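Local structure of carboxypeptidase A (Helicoverpa armigera, 1JQG) at residues H18-Q28 / K85-E96; N110-F118 / A129-F138. The protein probably acts as a zinc-dependent carboxypeptidase that removes C-terminal residues from peptides, and is seen here as the proenzyme with its activation segment still present. One frame throughout, in Å; residues are numbered along the deposited sequence.

Contacts 1 and 2 lie in series along the chain: the first closes before the second opens, and helix 92-108 connects them. Contact 1 (18-28 with 85-96) combines the edge of the four-stranded antiparallel sheet of the activation segment with the start of that helix. Contact 2 (110-118 with 129-138) takes up the chain just beyond it, where the loop packs against helix 124-137 of the zinc carboxypeptidase part. The centres of contact 1 and contact 2 are 36 Å apart and the nearest atoms of contact 1 and contact 2 about 18 Å apart, so they do not touch. Each centre lies over 20 Å from the centre of the chain, and neither includes the zinc ligands His-181, Glu-184 and His-306.

Contact 1. Residues H18-Q28 / K85-E96; sequences HEIYDGHAVYQ and KLEVENVKEQLE
Lys-92 reaches across to residues 18-22 with its CG anti to the backbone N (chi1 -173°) and the chain extended beyond. Its CB lies 4.0 Å from Tyr-21 O. Lys-92 CG comes next, 3.7 Å from Glu-19 OE1, and Lys-92 CD is 3.8 Å from Asp-22 CB. Lys-92 CE sits 3.9 Å from CD2 of the poorly ordered His-18. At the tip, Lys-92 NZ forms a salt bridge with Asp-22 OD1 at 3.3 Å, weak as a hydrogen bond.

The other oxygen of Asp-22 receives a weak bond from Asn-90 ND2, the carboxylate and amide planes being nearly parallel but stepped. Asn-90 OD1 takes Gly-23 N at 2.8 Å along an almost straight N-H path (173°), although the donor stands 61° out of the carbonyl plane. The same oxygen caps the helix start by a weak bond from Lys-92 N.

Towards Gln-28 the strands pair antiparallel through a classic beta bulge: Val-26 O accepts from Glu-87 N at 3.0 Å and, weakly, from Val-88 N. Val-26 CG2 also meets Val-91 CG1. Two weak polar links, one a salt bridge, thus tie Asp-22 to the helix start, while the shorter Gly-23 bond, straighter than that from Asn-90 ND2, involves no charged group and probably does more to set the Asn-90 amide.

Contact 2. Residues N110-F118 / A129-F138; sequences NSTRSRLSF and AYLQELAKEF
Arg-115 and Glu-137 make the short ionic contact: Arg-115 NH2 lies 2.7 Å from Glu-137 OE2, though the bond is bent and weak. The carboxylate of Glu-137 comes in at the edge of the guanidinium, near its plane, and the two planes are only 17° apart; a bend at chi2 (-68°) lets an arginine side chain that starts away from the helix come back to it. Arg-113 is extended instead, and its guanidinium lays one face over Ala-129, with Arg-113 NE 3.6 Å from Ala-129 CB. Its salt bridge to Glu-133 is long (Arg-113 NE to Glu-133 OE2 4.0 Å), whereas Lys-136 NZ grips that same OE2 at 2.8 Å, making a three-residue charge network in which the lysine holds the acid more closely.

Apolar packing centres on Tyr-130. Leu-116 CG sits over one ring face, 3.9 Å from the centroid and 21° off the normal, a CH-pi contact.

Polar backbone atoms meet the ring's rim: Ser-114 O approaches Tyr-130 CE1 to 3.1 Å, close to the ring plane. One water joins the ring's far end to the loop, lying 2.8 Å from Tyr-130 OH and donating to Leu-116 O.

Leu-131 and Ala-135 touch strand 142-149, so the loop after helix 92-108 overlies a helix packed on an outermost strand of the mixed eight-stranded sheet of the alpha/beta carboxypeptidase fold.

Contact 1. Residues H18-Q28 / K85-E96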
loop_
_atom_site.group_PDB
_atom_site.type_symbol
_atom_site.label_atom_id
_atom_site.label_comp_id
_atom_site.label_asym_id
_atom_site.label_seq_id
_atom_site.Cartn_x
_atom_site.Cartn_y
_atom_site.Cartn_z
ATOM N N HIS A 18 -19.224 -19.817 -8.384
ATOM C CA HIS A 18 -19.552 -18.437 -7.909
ATOM C C HIS A 18 -18.257 -17.631 -7.931
ATOM O O HIS A 18 -18.243 -16.495 -8.436
ATOM C CB HIS A 18 -20.177 -18.420 -6.517
ATOM C CG HIS A 18 -20.108 -17.090 -5.831
ATOM N ND1 HIS A 18 -20.307 -15.897 -6.504
ATOM C CD2 HIS A 18 -19.845 -16.758 -4.536
ATOM C CE1 HIS A 18 -20.183 -14.893 -5.649
ATOM N NE2 HIS A 18 -19.898 -15.389 -4.447
ATOM N N GLU A 19 -17.222 -18.205 -7.289
ATOM C CA GLU A 19 -15.964 -17.454 -7.171
ATOM C C GLU A 19 -14.833 -18.174 -7.895
ATOM O O GLU A 19 -14.686 -19.386 -7.999
ATOM C CB GLU A 19 -15.555 -17.114 -5.731
ATOM C CG GLU A 19 -16.428 -16.036 -5.103
ATOM C CD GLU A 19 -16.227 -15.865 -3.611
ATOM O OE1 GLU A 19 -15.080 -15.835 -3.129
ATOM O OE2 GLU A 19 -17.252 -15.760 -2.906
ATOM N N ILE A 20 -13.858 -17.364 -8.323
ATOM C CA ILE A 20 -12.629 -17.824 -8.928
ATOM C C ILE A 20 -11.625 -18.310 -7.881
ATOM O O ILE A 20 -10.506 -18.721 -8.170
ATOM C CB ILE A 20 -12.009 -16.673 -9.766
ATOM C CG1 ILE A 20 -11.851 -15.427 -8.919
ATOM C CG2 ILE A 20 -12.896 -16.408 -10.979
ATOM C CD1 ILE A 20 -11.518 -14.075 -9.476
ATOM N N TYR A 21 -11.991 -18.241 -6.606
ATOM C CA TYR A 21 -11.160 -18.683 -5.508
ATOM C C TYR A 21 -11.667 -19.938 -4.806
ATOM O O TYR A 21 -11.227 -20.310 -3.732
ATOM C CB TYR A 21 -11.005 -17.512 -4.504
ATOM C CG TYR A 21 -10.148 -16.400 -5.103
ATOM C CD1 TYR A 21 -10.689 -15.142 -5.380
ATOM C CD2 TYR A 21 -8.820 -16.612 -5.403
ATOM C CE1 TYR A 21 -9.913 -14.137 -5.913
ATOM C CE2 TYR A 21 -8.044 -15.621 -5.937
ATOM C CZ TYR A 21 -8.593 -14.387 -6.202
ATOM O OH TYR A 21 -7.830 -13.389 -6.752
ATOM N N ASP A 22 -12.686 -20.575 -5.380
ATOM C CA ASP A 22 -13.217 -21.811 -4.833
ATOM C C ASP A 22 -12.191 -22.935 -5.021
ATOM O O ASP A 22 -11.943 -23.358 -6.143
ATOM C CB ASP A 22 -14.519 -22.188 -5.514
ATOM C CG ASP A 22 -15.332 -23.227 -4.770
ATOM O OD1 ASP A 22 -16.508 -23.424 -5.160
ATOM O OD2 ASP A 22 -14.833 -23.832 -3.815
ATOM N N GLY A 23 -11.528 -23.303 -3.929
ATOM C CA GLY A 23 -10.501 -24.343 -4.025
ATOM C C GLY A 23 -9.090 -23.813 -3.811
ATOM O O GLY A 23 -8.166 -24.614 -3.609
ATOM N N HIS A 24 -8.929 -22.480 -3.804
ATOM C CA HIS A 24 -7.610 -21.889 -3.612
ATOM C C HIS A 24 -7.160 -22.050 -2.152
ATOM O O HIS A 24 -7.927 -21.777 -1.232
ATOM C CB HIS A 24 -7.624 -20.427 -4.023
ATOM C CG HIS A 24 -7.524 -20.161 -5.474
ATOM N ND1 HIS A 24 -8.171 -20.952 -6.402
ATOM C CD2 HIS A 24 -6.871 -19.219 -6.201
ATOM C CE1 HIS A 24 -7.932 -20.512 -7.634
ATOM N NE2 HIS A 24 -7.140 -19.453 -7.520
ATOM N N ALA A 25 -5.912 -22.481 -1.957
ATOM C CA ALA A 25 -5.367 -22.661 -0.618
ATOM C C ALA A 25 -4.158 -21.754 -0.336
ATOM O O ALA A 25 -3.296 -21.429 -1.153
ATOM C CB ALA A 25 -4.897 -24.083 -0.379
ATOM N N VAL A 26 -4.059 -21.338 0.926
ATOM C CA VAL A 26 -2.970 -20.512 1.406
ATOM C C VAL A 26 -1.944 -21.399 2.091
ATOM O O VAL A 26 -2.304 -22.161 3.000
ATOM C CB VAL A 26 -3.461 -19.413 2.388
ATOM C CG1 VAL A 26 -2.301 -18.699 3.070
ATOM C CG2 VAL A 26 -4.272 -18.393 1.593
ATOM N N TYR A 27 -0.706 -21.292 1.633
ATOM C CA TYR A 27 0.375 -22.088 2.196
ATOM C C TYR A 27 1.360 -21.190 2.940
ATOM O O TYR A 27 1.489 -19.981 2.677
ATOM C CB TYR A 27 1.084 -22.871 1.101
ATOM C CG TYR A 27 0.352 -24.095 0.590
ATOM C CD1 TYR A 27 -0.515 -23.987 -0.488
ATOM C CD2 TYR A 27 0.548 -25.356 1.150
ATOM C CE1 TYR A 27 -1.162 -25.105 -0.997
ATOM C CE2 TYR A 27 -0.122 -26.468 0.674
ATOM C CZ TYR A 27 -0.972 -26.333 -0.406
ATOM O OH TYR A 27 -1.636 -27.413 -0.903
ATOM N N GLN A 28 2.068 -21.771 3.890
ATOM C CA GLN A 28 3.132 -21.090 4.618
ATOM C C GLN A 28 4.454 -21.800 4.322
ATOM O O GLN A 28 4.594 -22.962 4.704
ATOM C CB GLN A 28 2.760 -21.041 6.093
ATOM C CG GLN A 28 3.823 -20.437 6.974
ATOM C CD GLN A 28 3.541 -20.646 8.459
ATOM O OE1 GLN A 28 4.338 -21.337 9.124
ATOM N NE2 GLN A 28 2.438 -20.057 8.914
ATOM N N LYS A 85 3.314 -25.697 4.886
ATOM C CA LYS A 85 2.123 -26.320 5.463
ATOM C C LYS A 85 0.887 -25.466 5.291
ATOM O O LYS A 85 0.914 -24.247 5.229
ATOM C CB LYS A 85 2.395 -26.724 6.886
ATOM C CG LYS A 85 2.356 -25.548 7.838
ATOM C CD LYS A 85 2.772 -25.953 9.248
ATOM C CE LYS A 85 1.654 -26.718 9.957
ATOM N NZ LYS A 85 0.506 -25.786 10.223
ATOM N N LEU A 86 -0.242 -26.164 5.131
ATOM C CA LEU A 86 -1.576 -25.757 4.793
ATOM C C LEU A 86 -2.247 -24.934 5.906
ATOM O O LEU A 86 -2.655 -25.451 6.937
ATOM C CB LEU A 86 -2.557 -26.903 4.422
ATOM C CG LEU A 86 -3.913 -26.549 3.795
ATOM C CD1 LEU A 86 -3.705 -26.017 2.367
ATOM C CD2 LEU A 86 -4.906 -27.695 3.758
ATOM N N GLU A 87 -2.434 -23.639 5.608
ATOM C CA GLU A 87 -3.068 -22.729 6.524
ATOM C C GLU A 87 -4.565 -22.638 6.282
ATOM O O GLU A 87 -5.381 -22.563 7.193
ATOM C CB GLU A 87 -2.406 -21.344 6.433
ATOM C CG GLU A 87 -2.969 -20.373 7.489
ATOM C CD GLU A 87 -2.211 -19.058 7.530
ATOM O OE1 GLU A 87 -1.144 -19.054 8.172
ATOM O OE2 GLU A 87 -2.705 -18.074 6.928
ATOM N N VAL A 88 -4.928 -22.474 5.024
ATOM C CA VAL A 88 -6.305 -22.308 4.586
ATOM C C VAL A 88 -6.549 -23.212 3.382
ATOM O O VAL A 88 -5.914 -23.024 2.360
ATOM C CB VAL A 88 -6.646 -20.876 4.202
ATOM C CG1 VAL A 88 -8.150 -20.724 3.943
ATOM C CG2 VAL A 88 -6.247 -19.839 5.248
ATOM N N GLU A 89 -7.459 -24.162 3.498
ATOM C CA GLU A 89 -7.724 -25.106 2.417
ATOM C C GLU A 89 -8.595 -24.494 1.330
ATOM O O GLU A 89 -8.447 -24.848 0.161
ATOM C CB GLU A 89 -8.352 -26.392 2.975
ATOM C CG GLU A 89 -8.462 -27.499 1.926
ATOM C CD GLU A 89 -8.901 -28.822 2.542
ATOM O OE1 GLU A 89 -7.960 -29.582 2.866
ATOM O OE2 GLU A 89 -10.119 -29.073 2.689
ATOM N N ASN A 90 -9.530 -23.625 1.735
ATOM C CA ASN A 90 -10.369 -22.928 0.754
ATOM C C ASN A 90 -10.578 -21.487 1.194
ATOM O O ASN A 90 -11.374 -21.256 2.098
ATOM C CB ASN A 90 -11.697 -23.650 0.603
ATOM C CG ASN A 90 -12.524 -23.150 -0.571
ATOM O OD1 ASN A 90 -12.161 -22.278 -1.371
ATOM N ND2 ASN A 90 -13.717 -23.707 -0.700
ATOM N N VAL A 91 -9.871 -20.549 0.577
ATOM C CA VAL A 91 -9.982 -19.135 0.881
ATOM C C VAL A 91 -11.351 -18.506 0.610
ATOM O O VAL A 91 -11.642 -17.399 1.061
ATOM C CB VAL A 91 -8.917 -18.277 0.150
ATOM C CG1 VAL A 91 -7.500 -18.634 0.518
ATOM C CG2 VAL A 91 -9.116 -18.395 -1.356
ATOM N N LYS A 92 -12.224 -19.196 -0.083
ATOM C CA LYS A 92 -13.549 -18.720 -0.411
ATOM C C LYS A 92 -14.353 -18.438 0.847
ATOM O O LYS A 92 -14.981 -17.383 0.950
ATOM C CB LYS A 92 -14.312 -19.709 -1.279
ATOM C CG LYS A 92 -15.641 -19.196 -1.796
ATOM C CD LYS A 92 -16.270 -20.182 -2.752
ATOM C CE LYS A 92 -17.551 -19.656 -3.356
ATOM N NZ LYS A 92 -17.836 -20.515 -4.550
ATOM N N GLU A 93 -14.229 -19.319 1.834
ATOM C CA GLU A 93 -14.907 -19.176 3.107
ATOM C C GLU A 93 -14.485 -17.936 3.868
ATOM O O GLU A 93 -15.292 -17.293 4.533
ATOM C CB GLU A 93 -14.642 -20.407 3.973
ATOM C CG GLU A 93 -15.190 -21.707 3.405
ATOM C CD GLU A 93 -14.926 -22.876 4.329
ATOM O OE1 GLU A 93 -14.331 -23.892 3.908
ATOM O OE2 GLU A 93 -15.335 -22.754 5.512
ATOM N N GLN A 94 -13.229 -17.548 3.748
ATOM C CA GLN A 94 -12.706 -16.363 4.399
ATOM C C GLN A 94 -13.205 -15.104 3.696
ATOM O O GLN A 94 -13.492 -14.087 4.325
ATOM C CB GLN A 94 -11.179 -16.379 4.429
ATOM C CG GLN A 94 -10.576 -17.455 5.295
ATOM C CD GLN A 94 -9.095 -17.305 5.531
ATOM O OE1 GLN A 94 -8.326 -16.754 4.736
ATOM N NE2 GLN A 94 -8.700 -17.846 6.698
ATOM N N LEU A 95 -13.372 -15.193 2.384
ATOM C CA LEU A 95 -13.836 -14.061 1.602
ATOM C C LEU A 95 -15.300 -13.776 1.914
ATOM O O LEU A 95 -15.742 -12.631 2.056
ATOM C CB LEU A 95 -13.643 -14.345 0.116
ATOM C CG LEU A 95 -12.198 -14.471 -0.361
ATOM C CD1 LEU A 95 -12.095 -14.966 -1.809
ATOM C CD2 LEU A 95 -11.450 -13.165 -0.148
ATOM N N GLU A 96 -16.088 -14.820 2.013
ATOM C CA GLU A 96 -17.505 -14.765 2.287
ATOM C C GLU A 96 -17.796 -14.223 3.684
ATOM O O GLU A 96 -18.702 -13.408 3.877
ATOM C CB GLU A 96 -18.079 -16.169 2.151
ATOM C CG GLU A 96 -18.190 -16.613 0.694
ATOM C CD GLU A 96 -18.797 -18.004 0.574
ATOM O OE1 GLU A 96 -18.781 -18.697 1.619
ATOM O OE2 GLU A 96 -19.236 -18.316 -0.552
#

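Contact 2. Residues N110-F118 / A129-F138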
loop_
_atom_site.group_PDB
_atom_site.type_symbol
_atom_site.label_atom_id
_atom_site.label_comp_id
_atom_site.label_asym_id
_atom_site.label_seq_id
_atom_site.Cartn_x
_atom_site.Cartn_y
_atom_site.Cartn_z
ATOM N N ASN A 110 -23.351 5.137 10.541
ATOM C CA ASN A 110 -23.959 6.449 10.386
ATOM C C ASN A 110 -23.160 7.311 9.433
ATOM O O ASN A 110 -23.155 8.523 9.460
ATOM C CB ASN A 110 -24.093 7.123 11.760
ATOM C CG ASN A 110 -25.121 6.467 12.660
ATOM O OD1 ASN A 110 -25.089 6.475 13.901
ATOM N ND2 ASN A 110 -26.121 5.852 12.048
ATOM N N SER A 111 -22.345 6.687 8.599
ATOM C CA SER A 111 -21.464 7.309 7.640
ATOM C C SER A 111 -22.277 8.116 6.656
ATOM O O SER A 111 -23.359 7.725 6.282
ATOM C CB SER A 111 -20.679 6.272 6.846
ATOM O OG SER A 111 -19.638 6.864 6.094
ATOM N N THR A 112 -21.766 9.264 6.251
ATOM C CA THR A 112 -22.488 10.149 5.337
ATOM C C THR A 112 -21.546 10.628 4.246
ATOM O O THR A 112 -20.323 10.487 4.240
ATOM C CB THR A 112 -23.155 11.327 6.075
ATOM O OG1 THR A 112 -23.905 12.112 5.168
ATOM C CG2 THR A 112 -22.066 12.264 6.588
ATOM N N ARG A 113 -22.098 11.282 3.228
ATOM C CA ARG A 113 -21.321 11.809 2.110
ATOM C C ARG A 113 -20.282 12.839 2.539
ATOM O O ARG A 113 -19.154 12.865 2.035
ATOM C CB ARG A 113 -22.283 12.310 1.045
ATOM C CG ARG A 113 -21.636 12.814 -0.240
ATOM C CD ARG A 113 -22.681 13.157 -1.301
ATOM N NE ARG A 113 -22.063 13.619 -2.540
ATOM C CZ ARG A 113 -22.413 13.197 -3.756
ATOM N NH1 ARG A 113 -21.787 13.690 -4.826
ATOM N NH2 ARG A 113 -23.342 12.292 -4.046
ATOM N N SER A 114 -20.607 13.751 3.454
ATOM C CA SER A 114 -19.699 14.797 3.908
ATOM C C SER A 114 -18.784 14.339 5.045
ATOM O O SER A 114 -17.813 15.036 5.396
ATOM C CB SER A 114 -20.434 16.072 4.361
ATOM O OG SER A 114 -21.355 15.946 5.444
ATOM N N ARG A 115 -19.124 13.248 5.726
ATOM C CA ARG A 115 -18.382 12.712 6.843
ATOM C C ARG A 115 -18.276 11.194 6.804
ATOM O O ARG A 115 -19.170 10.464 7.227
ATOM C CB ARG A 115 -18.991 13.150 8.177
ATOM C CG ARG A 115 -19.017 14.625 8.502
ATOM C CD ARG A 115 -17.655 15.254 8.736
ATOM N NE ARG A 115 -17.723 16.724 8.444
ATOM C CZ ARG A 115 -17.815 17.571 9.458
ATOM N NH1 ARG A 115 -17.852 17.092 10.718
ATOM N NH2 ARG A 115 -17.861 18.875 9.234
ATOM N N LEU A 116 -17.173 10.671 6.289
ATOM C CA LEU A 116 -16.890 9.243 6.271
ATOM C C LEU A 116 -16.444 8.760 7.642
ATOM O O LEU A 116 -15.461 9.269 8.149
ATOM C CB LEU A 116 -15.825 8.926 5.229
ATOM C CG LEU A 116 -16.182 9.171 3.755
ATOM C CD1 LEU A 116 -15.071 8.672 2.856
ATOM C CD2 LEU A 116 -17.477 8.526 3.258
ATOM N N SER A 117 -17.169 7.813 8.228
ATOM C CA SER A 117 -16.864 7.254 9.533
ATOM C C SER A 117 -15.727 6.242 9.459
ATOM O O SER A 117 -15.299 5.870 8.362
ATOM C CB SER A 117 -18.130 6.601 10.098
ATOM O OG SER A 117 -19.092 7.584 10.476
ATOM N N PHE A 118 -15.273 5.775 10.642
ATOM C CA PHE A 118 -14.240 4.749 10.674
ATOM C C PHE A 118 -14.792 3.410 11.174
ATOM O O PHE A 118 -14.104 2.620 11.815
ATOM C CB PHE A 118 -13.045 5.186 11.503
ATOM C CG PHE A 118 -12.454 6.487 11.054
ATOM C CD1 PHE A 118 -12.803 7.697 11.598
ATOM C CD2 PHE A 118 -11.517 6.440 10.014
ATOM C CE1 PHE A 118 -12.230 8.869 11.124
ATOM C CE2 PHE A 118 -10.942 7.604 9.541
ATOM C CZ PHE A 118 -11.300 8.816 10.098
ATOM N N ALA A 129 -16.678 11.407 -3.823
ATOM C CA ALA A 129 -17.701 12.396 -3.459
ATOM C C ALA A 129 -17.294 13.160 -2.206
ATOM O O ALA A 129 -17.492 14.361 -2.085
ATOM C CB ALA A 129 -19.070 11.788 -3.217
ATOM N N TYR A 130 -16.740 12.445 -1.228
ATOM C CA TYR A 130 -16.304 12.990 0.039
ATOM C C TYR A 130 -15.270 14.102 -0.156
ATOM O O TYR A 130 -15.408 15.154 0.460
ATOM C CB TYR A 130 -15.717 11.885 0.915
ATOM C CG TYR A 130 -15.098 12.336 2.233
ATOM C CD1 TYR A 130 -15.845 13.073 3.149
ATOM C CD2 TYR A 130 -13.789 12.018 2.552
ATOM C CE1 TYR A 130 -15.310 13.445 4.367
ATOM C CE2 TYR A 130 -13.220 12.423 3.745
ATOM C CZ TYR A 130 -14.003 13.116 4.662
ATOM O OH TYR A 130 -13.406 13.452 5.841
ATOM N N LEU A 131 -14.249 13.826 -0.964
ATOM C CA LEU A 131 -13.232 14.826 -1.265
ATOM C C LEU A 131 -13.799 16.141 -1.751
ATOM O O LEU A 131 -13.278 17.197 -1.379
ATOM C CB LEU A 131 -12.214 14.317 -2.309
ATOM C CG LEU A 131 -11.456 13.034 -1.923
ATOM C CD1 LEU A 131 -10.414 12.679 -2.980
ATOM C CD2 LEU A 131 -10.862 13.150 -0.519
ATOM N N GLN A 132 -14.799 16.058 -2.632
ATOM C CA GLN A 132 -15.460 17.245 -3.183
ATOM C C GLN A 132 -16.298 18.002 -2.185
ATOM O O GLN A 132 -16.446 19.225 -2.254
ATOM C CB GLN A 132 -16.321 16.849 -4.387
ATOM C CG GLN A 132 -15.504 16.355 -5.563
ATOM C CD GLN A 132 -16.355 15.757 -6.655
ATOM O OE1 GLN A 132 -16.305 14.551 -6.943
ATOM N NE2 GLN A 132 -17.171 16.583 -7.259
ATOM N N GLU A 133 -16.833 17.334 -1.190
ATOM C CA GLU A 133 -17.678 17.906 -0.167
ATOM C C GLU A 133 -16.836 18.664 0.838
ATOM O O GLU A 133 -17.166 19.751 1.372
ATOM C CB GLU A 133 -18.514 16.847 0.548
ATOM C CG GLU A 133 -19.528 16.140 -0.360
ATOM C CD GLU A 133 -20.519 17.126 -0.979
ATOM O OE1 GLU A 133 -21.233 17.727 -0.143
ATOM O OE2 GLU A 133 -20.554 17.260 -2.219
ATOM N N LEU A 134 -15.639 18.163 1.042
ATOM C CA LEU A 134 -14.670 18.774 1.944
ATOM C C LEU A 134 -14.225 20.119 1.409
ATOM O O LEU A 134 -14.142 21.116 2.154
ATOM C CB LEU A 134 -13.494 17.784 2.071
ATOM C CG LEU A 134 -13.098 17.346 3.472
ATOM C CD1 LEU A 134 -14.266 16.856 4.315
ATOM C CD2 LEU A 134 -12.045 16.238 3.379
ATOM N N ALA A 135 -14.023 20.192 0.073
ATOM C CA ALA A 135 -13.621 21.466 -0.524
ATOM C C ALA A 135 -14.697 22.548 -0.512
ATOM O O ALA A 135 -14.357 23.731 -0.641
ATOM C CB ALA A 135 -13.126 21.295 -1.959
ATOM N N LYS A 136 -15.955 22.152 -0.373
ATOM C CA LYS A 136 -17.063 23.088 -0.171
ATOM C C LYS A 136 -17.193 23.648 1.245
ATOM O O LYS A 136 -17.520 24.800 1.427
ATOM C CB LYS A 136 -18.381 22.350 -0.457
ATOM C CG LYS A 136 -18.526 21.934 -1.913
ATOM C CD LYS A 136 -19.897 21.306 -2.160
ATOM C CE LYS A 136 -19.881 20.451 -3.447
ATOM N NZ LYS A 136 -21.145 19.657 -3.551
ATOM N N GLU A 137 -16.935 22.818 2.255
ATOM C CA GLU A 137 -17.079 23.224 3.652
ATOM C C GLU A 137 -15.837 23.886 4.216
ATOM O O GLU A 137 -15.908 24.721 5.126
ATOM C CB GLU A 137 -17.419 22.014 4.535
ATOM C CG GLU A 137 -17.955 22.334 5.916
ATOM C CD GLU A 137 -18.364 21.108 6.713
ATOM O OE1 GLU A 137 -18.532 20.065 6.036
ATOM O OE2 GLU A 137 -18.525 21.119 7.955
ATOM N N PHE A 138 -14.651 23.514 3.704
ATOM C CA PHE A 138 -13.384 24.067 4.163
ATOM C C PHE A 138 -12.514 24.613 3.032
ATOM O O PHE A 138 -11.391 24.115 2.751
ATOM C CB PHE A 138 -12.624 22.937 4.916
ATOM C CG PHE A 138 -13.445 22.295 6.002
ATOM C CD1 PHE A 138 -13.987 21.037 5.768
ATOM C CD2 PHE A 138 -13.739 22.921 7.204
ATOM C CE1 PHE A 138 -14.777 20.395 6.726
ATOM C CE2 PHE A 138 -14.518 22.272 8.157
ATOM C CZ PHE A 138 -15.065 21.016 7.940
HETATM O O HOH W 1 -15.160 12.435 7.742
#